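PDB 6W5E: BSU-2 beta-lactamase from Bacillus subtilis, which probably hydrolyses the beta-lactam ring of antibiotics, as a class D beta-lactamase of a Gram-positive bacterium. Local coordinates for residues S124-W127 against Y128-L132. Numbering follows the deposited sequence. Where two conformers were deposited one is given.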
loop_
_atom_site.group_PDB
_atom_site.type_symbol
_atom_site.label_atom_id
_atom_site.label_comp_id
_atom_site.label_asym_id
_atom_site.label_seq_id
_atom_site.Cartn_x
_atom_site.Cartn_y
_atom_site.Cartn_z
ATOM N N SER A 124 7.418 -4.610 7.137
ATOM C CA SER A 124 7.642 -5.083 5.771
ATOM C C SER A 124 8.506 -6.341 5.740
ATOM O O SER A 124 9.432 -6.467 4.937
ATOM C CB SER A 124 8.194 -3.984 4.866
ATOM O OG SER A 124 7.612 -4.098 3.590
ATOM N N ALA A 125 8.195 -7.287 6.629
ATOM C CA ALA A 125 8.940 -8.547 6.709
ATOM C C ALA A 125 8.474 -9.456 5.574
ATOM O O ALA A 125 7.503 -10.212 5.698
ATOM C CB ALA A 125 8.769 -9.190 8.080
ATOM N N ILE A 126 9.201 -9.383 4.454
ATOM C CA ILE A 126 8.809 -10.066 3.218
ATOM C C ILE A 126 8.622 -11.568 3.433
ATOM O O ILE A 126 7.677 -12.166 2.907
ATOM C CB ILE A 126 9.840 -9.762 2.115
ATOM C CG1 ILE A 126 9.830 -8.264 1.781
ATOM C CG2 ILE A 126 9.568 -10.598 0.874
ATOM C CD1 ILE A 126 10.881 -7.838 0.757
ATOM N N TRP A 127 9.511 -12.201 4.208
ATOM C CA TRP A 127 9.476 -13.659 4.346
ATOM C C TRP A 127 8.134 -14.159 4.876
ATOM O O TRP A 127 7.662 -15.233 4.480
ATOM C CB TRP A 127 10.631 -14.148 5.223
ATOM C CG TRP A 127 10.605 -13.736 6.677
ATOM C CD1 TRP A 127 11.296 -12.707 7.247
ATOM C CD2 TRP A 127 9.899 -14.388 7.744
ATOM N NE1 TRP A 127 11.052 -12.664 8.603
ATOM C CE2 TRP A 127 10.201 -13.687 8.935
ATOM C CE3 TRP A 127 9.041 -15.494 7.811
ATOM C CZ2 TRP A 127 9.672 -14.054 10.176
ATOM C CZ3 TRP A 127 8.505 -15.853 9.048
ATOM C CH2 TRP A 127 8.833 -15.138 10.213
ATOM N N TYR A 128 7.510 -13.401 5.777
ATOM C CA TYR A 128 6.211 -13.805 6.303
ATOM C C TYR A 128 5.178 -13.856 5.183
ATOM O O TYR A 128 4.412 -14.822 5.060
ATOM C CB TYR A 128 5.772 -12.818 7.396
ATOM C CG TYR A 128 4.463 -13.211 8.050
ATOM C CD1 TYR A 128 3.245 -13.059 7.373
ATOM C CD2 TYR A 128 4.439 -13.745 9.335
ATOM C CE1 TYR A 128 2.062 -13.454 7.939
ATOM C CE2 TYR A 128 3.246 -14.123 9.923
ATOM C CZ TYR A 128 2.066 -13.973 9.214
ATOM O OH TYR A 128 0.878 -14.370 9.763
ATOM N N TYR A 129 5.134 -12.805 4.360
ATOM C CA TYR A 129 4.138 -12.734 3.298
ATOM C C TYR A 129 4.442 -13.701 2.161
ATOM O O TYR A 129 3.521 -14.098 1.440
ATOM C CB TYR A 129 3.961 -11.283 2.833
ATOM C CG TYR A 129 3.035 -10.516 3.761
ATOM C CD1 TYR A 129 3.443 -10.134 5.038
ATOM C CD2 TYR A 129 1.727 -10.239 3.387
ATOM C CE1 TYR A 129 2.579 -9.450 5.891
ATOM C CE2 TYR A 129 0.869 -9.556 4.226
ATOM C CZ TYR A 129 1.291 -9.181 5.480
ATOM O OH TYR A 129 0.411 -8.516 6.300
ATOM N N GLN A 130 5.704 -14.103 1.998
ATOM C CA GLN A 130 6.017 -15.168 1.050
ATOM C C GLN A 130 5.410 -16.493 1.506
ATOM O O GLN A 130 4.834 -17.230 0.697
ATOM C CB GLN A 130 7.531 -15.273 0.861
ATOM C CG GLN A 130 8.102 -14.101 0.077
ATOM C CD GLN A 130 9.615 -14.134 -0.006
ATOM O OE1 GLN A 130 10.299 -14.331 0.999
ATOM N NE2 GLN A 130 10.144 -13.924 -1.204
ATOM N N ALA A 131 5.502 -16.804 2.804
ATOM C CA ALA A 131 4.842 -18.005 3.317
ATOM C C ALA A 131 3.330 -17.931 3.129
ATOM O O ALA A 131 2.694 -18.921 2.737
ATOM C CB ALA A 131 5.199 -18.200 4.786
ATOM N N LEU A 132 2.739 -16.763 3.390
ATOM C CA LEU A 132 1.307 -16.591 3.175
ATOM C C LEU A 132 0.937 -16.816 1.712
ATOM O O LEU A 132 -0.021 -17.529 1.405
ATOM C CB LEU A 132 0.885 -15.196 3.624
ATOM C CG LEU A 132 -0.554 -14.799 3.303
ATOM C CD1 LEU A 132 -1.547 -15.826 3.829
ATOM C CD2 LEU A 132 -0.852 -13.417 3.880
#
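With chi1 at 66°, Trp-127 wedges CG over its own backbone, flanked by N and C, and lays an indole face over the Tyr-128 backbone, CD2 of Trp-127 3.2 Å from N of Tyr-128. Tyr-128 CB lies over an indole face near the ring's outer edge, 4.2 Å from CE3 of Trp-127. The Tyr-128 ring swings away from the indole, its CG anti to the backbone N (chi1 -177°), and packs on Leu-117 and Ala-120; its OH bonds to the carbonyl of Asp-97, while Trp-127 NE1 is taken by Trp-111 O. The CG2 branch of Ile-126 crosses the Gln-130 chain, one turn further along the helix, at a slant, 3.6 Å from the amide carbon CD of Gln-130, whose NE2 reaches Asp-160 O. In the backbone, Gln-130 N bonds to Ile-126 O at 2.9 Å, and Ala-131 N to Trp-127 O at 3.2 Å. Tyr-128 N makes a weaker, bent bond (134°) to Ala-125 O. Ala-125 is the N-cap, following the Schellman turn at Ser-124, whose OG, in one conformer, bonds to Lys-214 NZ. Helix 126-136 thus starts from Ser-124 to Ile-126, which corresponds to the Ser-X-Val motif of class D beta-lactamases, here with isoleucine third.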